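Local coordinates for cell division control protein 45 cdc45 putative (Entamoeba histolytica, PDB 6CC2), which is a putative cell division control protein 45, probably a DNA replication factor that works with the MCM helicase and GINS at the replication fork, at residues W202-I213 / I352-I361; W265-H273 / F292-I301. All coordinates share one frame; numbering follows the deposited sequence.

Interaction 1 of 2, residues W202-I213 / I352-I361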
loop_
_atom_site.group_PDB
_atom_site.type_symbol
_atom_site.label_atom_id
_atom_site.label_comp_id
_atom_site.label_asym_id
_atom_site.label_seq_id
_atom_site.Cartn_x
_atom_site.Cartn_y
_atom_site.Cartn_z
ATOM N N TRP A 202 -16.112 7.716 -0.095
ATOM C CA TRP A 202 -15.773 6.313 0.142
ATOM C C TRP A 202 -14.432 5.965 -0.484
ATOM O O TRP A 202 -13.555 5.380 0.161
ATOM C CB TRP A 202 -16.885 5.437 -0.433
ATOM C CG TRP A 202 -16.636 3.962 -0.480
ATOM C CD1 TRP A 202 -16.672 3.166 -1.595
ATOM C CD2 TRP A 202 -16.357 3.096 0.622
ATOM N NE1 TRP A 202 -16.477 1.858 -1.254
ATOM C CE2 TRP A 202 -16.256 1.784 0.104
ATOM C CE3 TRP A 202 -16.225 3.288 2.005
ATOM C CZ2 TRP A 202 -16.000 0.677 0.918
ATOM C CZ3 TRP A 202 -15.953 2.193 2.804
ATOM C CH2 TRP A 202 -15.848 0.903 2.262
ATOM N N TYR A 203 -14.250 6.332 -1.757
ATOM C CA TYR A 203 -12.970 6.054 -2.419
ATOM C C TYR A 203 -11.844 6.792 -1.712
ATOM O O TYR A 203 -10.799 6.216 -1.419
ATOM C CB TYR A 203 -13.074 6.451 -3.892
ATOM C CG TYR A 203 -14.203 5.739 -4.629
ATOM C CD1 TYR A 203 -14.572 4.452 -4.310
ATOM C CD2 TYR A 203 -14.894 6.381 -5.649
ATOM C CE1 TYR A 203 -15.611 3.805 -4.971
ATOM C CE2 TYR A 203 -15.936 5.751 -6.325
ATOM C CZ TYR A 203 -16.285 4.454 -5.975
ATOM O OH TYR A 203 -17.300 3.802 -6.613
ATOM N N ALA A 204 -12.050 8.076 -1.406
ATOM C CA ALA A 204 -11.001 8.824 -0.727
ATOM C C ALA A 204 -10.680 8.219 0.632
ATOM O O ALA A 204 -9.509 8.215 1.066
ATOM C CB ALA A 204 -11.418 10.293 -0.570
ATOM N N ALA A 205 -11.701 7.749 1.361
ATOM C CA ALA A 205 -11.442 7.089 2.636
ATOM C C ALA A 205 -10.565 5.857 2.453
ATOM O O ALA A 205 -9.618 5.635 3.226
ATOM C CB ALA A 205 -12.763 6.700 3.317
ATOM N N ILE A 206 -10.833 5.059 1.404
ATOM C CA ILE A 206 -10.014 3.885 1.116
ATOM C C ILE A 206 -8.578 4.293 0.839
ATOM O O ILE A 206 -7.627 3.627 1.287
ATOM C CB ILE A 206 -10.615 3.088 -0.060
ATOM C CG1 ILE A 206 -11.952 2.489 0.398
ATOM C CG2 ILE A 206 -9.632 2.015 -0.561
ATOM C CD1 ILE A 206 -12.756 1.864 -0.683
ATOM N N GLY A 207 -8.400 5.398 0.102
ATOM C CA GLY A 207 -7.051 5.866 -0.212
ATOM C C GLY A 207 -6.242 6.246 1.018
ATOM O O GLY A 207 -5.071 5.881 1.128
ATOM N N VAL A 208 -6.840 6.977 1.961
ATOM C CA VAL A 208 -6.089 7.368 3.138
ATOM C C VAL A 208 -5.907 6.183 4.083
ATOM O O VAL A 208 -4.892 6.080 4.758
ATOM C CB VAL A 208 -6.728 8.569 3.844
ATOM C CG1 VAL A 208 -8.023 8.209 4.517
ATOM C CG2 VAL A 208 -5.736 9.152 4.871
ATOM N N CYS A 209 -6.878 5.262 4.138
ATOM C CA CYS A 209 -6.657 4.023 4.865
ATOM C C CYS A 209 -5.465 3.256 4.282
ATOM O O CYS A 209 -4.666 2.683 5.034
ATOM C CB CYS A 209 -7.904 3.141 4.819
ATOM S SG CYS A 209 -9.248 3.745 5.836
ATOM N N ASP A 210 -5.345 3.227 2.949
ATOM C CA ASP A 210 -4.181 2.590 2.311
ATOM C C ASP A 210 -2.882 3.232 2.791
ATOM O O ASP A 210 -1.910 2.538 3.121
ATOM C CB ASP A 210 -4.302 2.683 0.790
ATOM C CG ASP A 210 -3.081 2.119 0.076
ATOM O OD1 ASP A 210 -2.687 0.970 0.385
ATOM O OD2 ASP A 210 -2.511 2.827 -0.811
ATOM N N GLN A 211 -2.833 4.569 2.824
ATOM C CA GLN A 211 -1.625 5.229 3.334
ATOM C C GLN A 211 -1.292 4.781 4.752
ATOM O O GLN A 211 -0.119 4.561 5.090
ATOM C CB GLN A 211 -1.797 6.741 3.331
ATOM C CG GLN A 211 -1.715 7.396 1.975
ATOM C CD GLN A 211 -1.688 8.900 2.141
ATOM O OE1 GLN A 211 -2.573 9.480 2.766
ATOM N NE2 GLN A 211 -0.641 9.530 1.612
ATOM N N TYR A 212 -2.292 4.674 5.616
ATOM C CA TYR A 212 -2.019 4.312 7.011
ATOM C C TYR A 212 -1.595 2.854 7.114
ATOM O O TYR A 212 -0.610 2.529 7.789
ATOM C CB TYR A 212 -3.255 4.606 7.885
ATOM C CG TYR A 212 -3.073 4.296 9.340
ATOM C CD1 TYR A 212 -2.257 5.086 10.165
ATOM C CD2 TYR A 212 -3.707 3.195 9.916
ATOM C CE1 TYR A 212 -2.092 4.801 11.500
ATOM C CE2 TYR A 212 -3.554 2.904 11.268
ATOM C CZ TYR A 212 -2.741 3.699 12.054
ATOM O OH TYR A 212 -2.575 3.397 13.386
ATOM N N ILE A 213 -2.329 1.939 6.453
ATOM C CA ILE A 213 -1.934 0.534 6.416
ATOM C C ILE A 213 -0.503 0.383 5.916
ATOM O O ILE A 213 0.266 -0.455 6.412
ATOM C CB ILE A 213 -2.911 -0.263 5.522
ATOM C CG1 ILE A 213 -4.258 -0.374 6.198
ATOM C CG2 ILE A 213 -2.349 -1.640 5.207
ATOM C CD1 ILE A 213 -5.399 -0.858 5.263
ATOM N N ILE A 352 -18.479 -3.394 6.156
ATOM C CA ILE A 352 -17.260 -3.165 5.398
ATOM C C ILE A 352 -16.808 -1.724 5.614
ATOM O O ILE A 352 -17.438 -0.779 5.104
ATOM C CB ILE A 352 -17.467 -3.458 3.905
ATOM C CG1 ILE A 352 -17.900 -4.913 3.687
ATOM C CG2 ILE A 352 -16.173 -3.174 3.155
ATOM C CD1 ILE A 352 -18.149 -5.291 2.232
ATOM N N SER A 353 -15.699 -1.559 6.328
ATOM C CA SER A 353 -15.080 -0.254 6.502
ATOM C C SER A 353 -14.077 0.017 5.380
ATOM O O SER A 353 -13.689 -0.877 4.614
ATOM C CB SER A 353 -14.371 -0.170 7.844
ATOM O OG SER A 353 -13.144 -0.860 7.748
ATOM N N ALA A 354 -13.624 1.269 5.313
ATOM C CA ALA A 354 -12.604 1.632 4.333
ATOM C C ALA A 354 -11.277 0.956 4.632
ATOM O O ALA A 354 -10.484 0.768 3.709
ATOM C CB ALA A 354 -12.460 3.151 4.274
ATOM N N PHE A 355 -11.020 0.555 5.896
ATOM C CA PHE A 355 -9.842 -0.252 6.171
ATOM C C PHE A 355 -10.004 -1.651 5.602
ATOM O O PHE A 355 -9.071 -2.194 4.994
ATOM C CB PHE A 355 -9.577 -0.337 7.669
ATOM C CG PHE A 355 -8.845 0.848 8.230
ATOM C CD1 PHE A 355 -7.581 1.167 7.776
ATOM C CD2 PHE A 355 -9.406 1.619 9.210
ATOM C CE1 PHE A 355 -6.893 2.242 8.312
ATOM C CE2 PHE A 355 -8.716 2.685 9.754
ATOM C CZ PHE A 355 -7.471 2.995 9.289
ATOM N N ASP A 356 -11.186 -2.254 5.796
ATOM C CA ASP A 356 -11.435 -3.578 5.237
ATOM C C ASP A 356 -11.244 -3.548 3.727
ATOM O O ASP A 356 -10.617 -4.441 3.135
ATOM C CB ASP A 356 -12.850 -4.061 5.541
ATOM C CG ASP A 356 -13.137 -4.202 7.026
ATOM O OD1 ASP A 356 -12.236 -4.560 7.806
ATOM O OD2 ASP A 356 -14.338 -3.950 7.400
ATOM N N ALA A 357 -11.833 -2.539 3.082
ATOM C CA ALA A 357 -11.748 -2.426 1.636
ATOM C C ALA A 357 -10.313 -2.192 1.175
ATOM O O ALA A 357 -9.888 -2.755 0.151
ATOM C CB ALA A 357 -12.654 -1.298 1.164
ATOM N N ALA A 358 -9.556 -1.341 1.895
ATOM C CA ALA A 358 -8.160 -1.137 1.524
ATOM C C ALA A 358 -7.340 -2.427 1.664
ATOM O O ALA A 358 -6.467 -2.721 0.827
ATOM C CB ALA A 358 -7.565 -0.009 2.340
ATOM N N HIS A 359 -7.598 -3.211 2.700
ATOM C CA HIS A 359 -6.900 -4.495 2.831
ATOM C C HIS A 359 -7.258 -5.408 1.659
ATOM O O HIS A 359 -6.384 -6.063 1.075
ATOM C CB HIS A 359 -7.253 -5.182 4.158
ATOM C CG HIS A 359 -6.567 -4.613 5.348
ATOM N ND1 HIS A 359 -5.194 -4.575 5.474
ATOM C CD2 HIS A 359 -7.069 -4.110 6.503
ATOM C CE1 HIS A 359 -4.878 -4.044 6.643
ATOM N NE2 HIS A 359 -5.995 -3.758 7.291
ATOM N N ALA A 360 -8.536 -5.471 1.314
ATOM C CA ALA A 360 -8.996 -6.378 0.277
ATOM C C ALA A 360 -8.415 -5.986 -1.069
ATOM O O ALA A 360 -7.915 -6.832 -1.812
ATOM C CB ALA A 360 -10.524 -6.371 0.201
ATOM N N ILE A 361 -8.502 -4.692 -1.415
ATOM C CA ILE A 361 -7.981 -4.230 -2.703
ATOM C C ILE A 361 -6.466 -4.356 -2.735
ATOM O O ILE A 361 -5.887 -4.758 -3.758
ATOM C CB ILE A 361 -8.446 -2.786 -2.974
ATOM C CG1 ILE A 361 -9.979 -2.730 -3.001
ATOM C CG2 ILE A 361 -7.857 -2.255 -4.292
ATOM C CD1 ILE A 361 -10.555 -1.324 -2.907
HETATM O O HOH W 1 -3.984 -1.254 1.551
#
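The Phe355 ring has Cys209 SG seated over the middle of one face, 3.6 Å from the ring centroid, while Ile213 CD1 lies at its edge near the ring plane. The thiol position defines a sulfur-aromatic contact; with SG beside the backbone N and anti to the carbonyl carbon (chi1 -72°), sulfur also reaches Ala354 CB. Tyr212 approaches Phe355 rim to rim, the centroids 6.0 Å apart and the planes at 60°, so neither ring covers the other's face. Ile213 CD1 also serves the His359 imidazole, standing over that ring's face at 3.5 Å from its centroid in a CH-pi contact. On Trp202, Ile206 CD1 of the same helix covers one face off-centre, and CZ3 comes within 3.5 Å of Ala354 N. Nearby, the contact buries Ile352 O, which has no polar partner in the model.

The helix containing Ala354 begins with a capping box: Asp356 N donates to Ser353 OG, and Ser353 N donates to Asp356 OD2 from above the carboxylate plane. Arg263 adds a salt bridge to the same oxygen. Farther along both helices, one water bridges them, donating to Asp210 OD1 at 2.8 Å and to Ala358 O at 3.0 Å; Asp210 OD2 accepts from Asp34 N in the first turn of helix 33-48.

Small side chains permit the close fit, the axes of the short helices approaching to 8.2 Å at a crossing angle of -69°. Ile206 enters the hole formed by Ala354, Ala357, Ala358 and Ile361; in return, Ala354 sits among Trp202, Ala205, Ile206 and Cys209, and Ala358 among Ile206, Cys209, Asp210 and Ile213. These reciprocal insertions are knobs-into-holes packing, here joining helices 199-213 and 354-364 in the buried interior of this Cdc45 chain.

Interaction 2 of 2, residues W265-H273 / F292-I301; sequences WTLYDSLFH and FDVLIADMGI
Tyr268 and Phe292 make the first of two edge-to-face stacks: Phe292 CE2 stands over the middle of the Tyr268 ring, with centroids 4.7 Å apart and planes at 60°. In the second, the edge of Phe272 turns toward a face of Phe292, the centroids separated by 5.2 Å, while Ile296 CG1, from the same helix as Phe292, covers the opposite face of Phe292. Phe292 has CG anti to its backbone N (chi1 -173°) and spans much of the gap between helix axes that come no closer than 11.6 Å. Its CZ lies 3.2 Å from Tyr268 O, which meets the ring at its edge.

This three-ring aromatic cluster joins two helices crossing at 123°. In sequence they lie between the parallel sheet (strands 2-3 to 122-125) and the mixed sheet (419-423 to 519-525), consistent with the helical inter-domain region of Cdc45. Helix 267-273 starts with Thr266 as N-cap, and helix 288-298 closes in a Schellman motif at Gly300.

The polar contact is a 2.7 Å hydrogen bond from Tyr268 OH to the syn lone pair of Asp293 OD1.

Among the aliphatic contacts, Leu271 CD2 packs at the edge of Phe292, 3.6 Å from CE1, while Leu267 CD2 meets Ile301 CD1 tip to tip at 3.8 Å.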
loop_
_atom_site.group_PDB
_atom_site.type_symbol
_atom_site.label_atom_id
_atom_site.label_comp_id
_atom_site.label_asym_id
_atom_site.label_seq_id
_atom_site.Cartn_x
_atom_site.Cartn_y
_atom_site.Cartn_z
ATOM N N TRP A 265 -13.377 -12.075 9.741
ATOM C CA TRP A 265 -12.441 -13.122 10.139
ATOM C C TRP A 265 -12.922 -13.674 11.473
ATOM O O TRP A 265 -14.138 -13.805 11.698
ATOM C CB TRP A 265 -11.033 -12.544 10.226
ATOM C CG TRP A 265 -9.909 -13.486 10.019
ATOM C CD1 TRP A 265 -9.957 -14.834 9.944
ATOM C CD2 TRP A 265 -8.534 -13.116 9.802
ATOM N NE1 TRP A 265 -8.692 -15.346 9.711
ATOM C CE2 TRP A 265 -7.804 -14.305 9.635
ATOM C CE3 TRP A 265 -7.865 -11.897 9.750
ATOM C CZ2 TRP A 265 -6.435 -14.311 9.405
ATOM C CZ3 TRP A 265 -6.508 -11.910 9.527
ATOM C CH2 TRP A 265 -5.810 -13.106 9.353
ATOM N N THR A 266 -11.973 -14.034 12.340
ATOM C CA THR A 266 -12.235 -14.484 13.703
ATOM C C THR A 266 -11.417 -13.621 14.653
ATOM O O THR A 266 -10.374 -13.088 14.276
ATOM C CB THR A 266 -11.870 -15.946 13.944
ATOM O OG1 THR A 266 -10.435 -16.108 13.913
ATOM C CG2 THR A 266 -12.504 -16.881 12.902
ATOM N N LEU A 267 -11.878 -13.501 15.902
ATOM C CA LEU A 267 -11.098 -12.756 16.889
ATOM C C LEU A 267 -9.706 -13.347 17.027
ATOM O O LEU A 267 -8.704 -12.624 17.033
ATOM C CB LEU A 267 -11.815 -12.765 18.231
ATOM C CG LEU A 267 -10.984 -12.250 19.415
ATOM C CD1 LEU A 267 -10.522 -10.828 19.181
ATOM C CD2 LEU A 267 -11.789 -12.369 20.720
ATOM N N TYR A 268 -9.631 -14.676 17.125
ATOM C CA TYR A 268 -8.371 -15.361 17.371
ATOM C C TYR A 268 -7.347 -15.035 16.300
ATOM O O TYR A 268 -6.222 -14.632 16.607
ATOM C CB TYR A 268 -8.637 -16.864 17.428
ATOM C CG TYR A 268 -7.480 -17.720 17.860
ATOM C CD1 TYR A 268 -7.256 -17.997 19.204
ATOM C CD2 TYR A 268 -6.631 -18.270 16.927
ATOM C CE1 TYR A 268 -6.213 -18.797 19.613
ATOM C CE2 TYR A 268 -5.563 -19.078 17.325
ATOM C CZ TYR A 268 -5.363 -19.331 18.667
ATOM O OH TYR A 268 -4.317 -20.119 19.065
ATOM N N ASP A 269 -7.719 -15.208 15.033
ATOM C CA ASP A 269 -6.758 -15.043 13.959
ATOM C C ASP A 269 -6.565 -13.587 13.569
ATOM O O ASP A 269 -5.460 -13.202 13.189
ATOM C CB ASP A 269 -7.198 -15.867 12.769
ATOM C CG ASP A 269 -6.681 -17.303 12.856
ATOM O OD1 ASP A 269 -5.538 -17.478 13.320
ATOM O OD2 ASP A 269 -7.418 -18.232 12.503
ATOM N N SER A 270 -7.597 -12.749 13.694
ATOM C CA SER A 270 -7.395 -11.333 13.401
ATOM C C SER A 270 -6.387 -10.740 14.369
ATOM O O SER A 270 -5.462 -10.022 13.978
ATOM C CB SER A 270 -8.730 -10.592 13.459
ATOM O OG SER A 270 -8.540 -9.204 13.228
ATOM N N LEU A 271 -6.548 -11.037 15.653
ATOM C CA LEU A 271 -5.618 -10.507 16.645
ATOM C C LEU A 271 -4.203 -11.008 16.413
ATOM O O LEU A 271 -3.246 -10.233 16.476
ATOM C CB LEU A 271 -6.090 -10.880 18.054
ATOM C CG LEU A 271 -5.234 -10.412 19.218
ATOM C CD1 LEU A 271 -5.047 -8.917 19.216
ATOM C CD2 LEU A 271 -5.867 -10.875 20.529
ATOM N N PHE A 272 -4.052 -12.297 16.115
ATOM C CA PHE A 272 -2.712 -12.869 15.953
ATOM C C PHE A 272 -1.997 -12.305 14.733
ATOM O O PHE A 272 -0.766 -12.253 14.719
ATOM C CB PHE A 272 -2.811 -14.393 15.854
ATOM C CG PHE A 272 -1.479 -15.102 16.004
ATOM C CD1 PHE A 272 -0.952 -15.345 17.253
ATOM C CD2 PHE A 272 -0.778 -15.499 14.892
ATOM C CE1 PHE A 272 0.256 -15.986 17.392
ATOM C CE2 PHE A 272 0.452 -16.146 15.022
ATOM C CZ PHE A 272 0.958 -16.383 16.276
ATOM N N HIS A 273 -2.721 -11.869 13.715
ATOM C CA HIS A 273 -2.120 -11.404 12.466
ATOM C C HIS A 273 -2.082 -9.887 12.316
ATOM O O HIS A 273 -1.649 -9.393 11.269
ATOM C CB HIS A 273 -2.852 -12.036 11.290
ATOM C CG HIS A 273 -2.657 -13.516 11.213
ATOM N ND1 HIS A 273 -3.419 -14.408 11.945
ATOM C CD2 HIS A 273 -1.762 -14.270 10.519
ATOM C CE1 HIS A 273 -3.007 -15.639 11.700
ATOM N NE2 HIS A 273 -2.000 -15.584 10.849
ATOM N N PHE A 292 -0.203 -16.877 23.442
ATOM C CA PHE A 292 -1.422 -16.301 22.879
ATOM C C PHE A 292 -2.657 -16.924 23.519
ATOM O O PHE A 292 -3.572 -16.212 23.960
ATOM C CB PHE A 292 -1.446 -16.504 21.370
ATOM C CG PHE A 292 -2.583 -15.809 20.686
ATOM C CD1 PHE A 292 -2.830 -14.468 20.896
ATOM C CD2 PHE A 292 -3.388 -16.493 19.790
ATOM C CE1 PHE A 292 -3.854 -13.829 20.259
ATOM C CE2 PHE A 292 -4.433 -15.861 19.159
ATOM C CZ PHE A 292 -4.663 -14.522 19.387
ATOM N N ASP A 293 -2.697 -18.258 23.578
ATOM C CA ASP A 293 -3.835 -18.933 24.203
ATOM C C ASP A 293 -4.023 -18.494 25.645
ATOM O O ASP A 293 -5.167 -18.414 26.130
ATOM C CB ASP A 293 -3.654 -20.448 24.099
ATOM C CG ASP A 293 -3.891 -20.968 22.683
ATOM O OD1 ASP A 293 -4.222 -20.160 21.783
ATOM O OD2 ASP A 293 -3.741 -22.186 22.450
ATOM N N VAL A 294 -2.924 -18.214 26.356
ATOM C CA VAL A 294 -3.029 -17.705 27.720
ATOM C C VAL A 294 -3.681 -16.329 27.723
ATOM O O VAL A 294 -4.482 -16.006 28.609
ATOM C CB VAL A 294 -1.640 -17.677 28.387
ATOM C CG1 VAL A 294 -1.659 -16.783 29.598
ATOM C CG2 VAL A 294 -1.211 -19.086 28.754
ATOM N N LEU A 295 -3.338 -15.491 26.748
ATOM C CA LEU A 295 -3.965 -14.183 26.633
ATOM C C LEU A 295 -5.466 -14.318 26.387
ATOM O O LEU A 295 -6.270 -13.607 27.000
ATOM C CB LEU A 295 -3.303 -13.397 25.507
ATOM C CG LEU A 295 -3.679 -11.932 25.263
ATOM C CD1 LEU A 295 -5.032 -11.787 24.582
ATOM C CD2 LEU A 295 -3.643 -11.151 26.571
ATOM N N ILE A 296 -5.857 -15.213 25.478
ATOM C CA ILE A 296 -7.273 -15.378 25.174
ATOM C C ILE A 296 -8.026 -15.817 26.423
ATOM O O ILE A 296 -9.126 -15.332 26.713
ATOM C CB ILE A 296 -7.461 -16.376 24.027
ATOM C CG1 ILE A 296 -6.756 -15.910 22.746
ATOM C CG2 ILE A 296 -8.965 -16.587 23.755
ATOM C CD1 ILE A 296 -7.220 -14.561 22.241
ATOM N N ALA A 297 -7.438 -16.740 27.188
ATOM C CA ALA A 297 -8.050 -17.194 28.434
ATOM C C ALA A 297 -8.130 -16.068 29.457
ATOM O O ALA A 297 -9.099 -15.995 30.227
ATOM C CB ALA A 297 -7.272 -18.380 28.991
ATOM N N ASP A 298 -7.133 -15.186 29.481
ATOM C CA ASP A 298 -7.164 -14.046 30.383
ATOM C C ASP A 298 -8.359 -13.139 30.116
ATOM O O ASP A 298 -8.828 -12.453 31.031
ATOM C CB ASP A 298 -5.872 -13.233 30.246
ATOM C CG ASP A 298 -5.710 -12.206 31.355
ATOM O OD1 ASP A 298 -5.180 -12.571 32.426
ATOM O OD2 ASP A 298 -6.114 -11.038 31.162
HETATM N N MSE A 299 -8.842 -13.099 28.878
HETATM C CA MSE A 299 -10.000 -12.279 28.542
HETATM C C MSE A 299 -11.306 -12.950 28.961
HETATM O O MSE A 299 -12.376 -12.334 28.916
HETATM C CB MSE A 299 -10.027 -11.984 27.041
HETATM C CG MSE A 299 -8.854 -11.170 26.585
HETATM SE SE MSE A 299 -9.068 -10.609 24.727
HETATM C CE MSE A 299 -9.107 -12.316 23.903
ATOM N N GLY A 300 -11.205 -14.210 29.378
ATOM C CA GLY A 300 -12.379 -14.983 29.727
ATOM C C GLY A 300 -13.178 -15.460 28.545
ATOM O O GLY A 300 -14.382 -15.711 28.677
ATOM N N ILE A 301 -12.547 -15.599 27.386
ATOM C CA ILE A 301 -13.220 -16.029 26.166
ATOM C C ILE A 301 -12.751 -17.439 25.827
ATOM O O ILE A 301 -11.551 -17.647 25.603
ATOM C CB ILE A 301 -12.939 -15.067 25.006
ATOM C CG1 ILE A 301 -13.410 -13.654 25.365
ATOM C CG2 ILE A 301 -13.603 -15.555 23.726
ATOM C CD1 ILE A 301 -12.970 -12.588 24.376
#

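Interactions 1 and 2 are separate packing sites, their centres about 25 Å apart and their nearest atoms about 8 Å apart without touching. Both segments of interaction 2 fall between residues 213 and 352 in sequence, so the longer-range pairing of interaction 1 brackets the more local one. Their placement differs: the centre of interaction 1 lies about 10 Å, and that of interaction 2 about 27 Å, from the centre of the chain, the latter toward the periphery. Residues just before helix 267-273 bring them into relation, since His264, immediately before the 265-273 segment, makes a weak hydrogen bond with Asp356 of interaction 1. Both contacts are structural packing between helices.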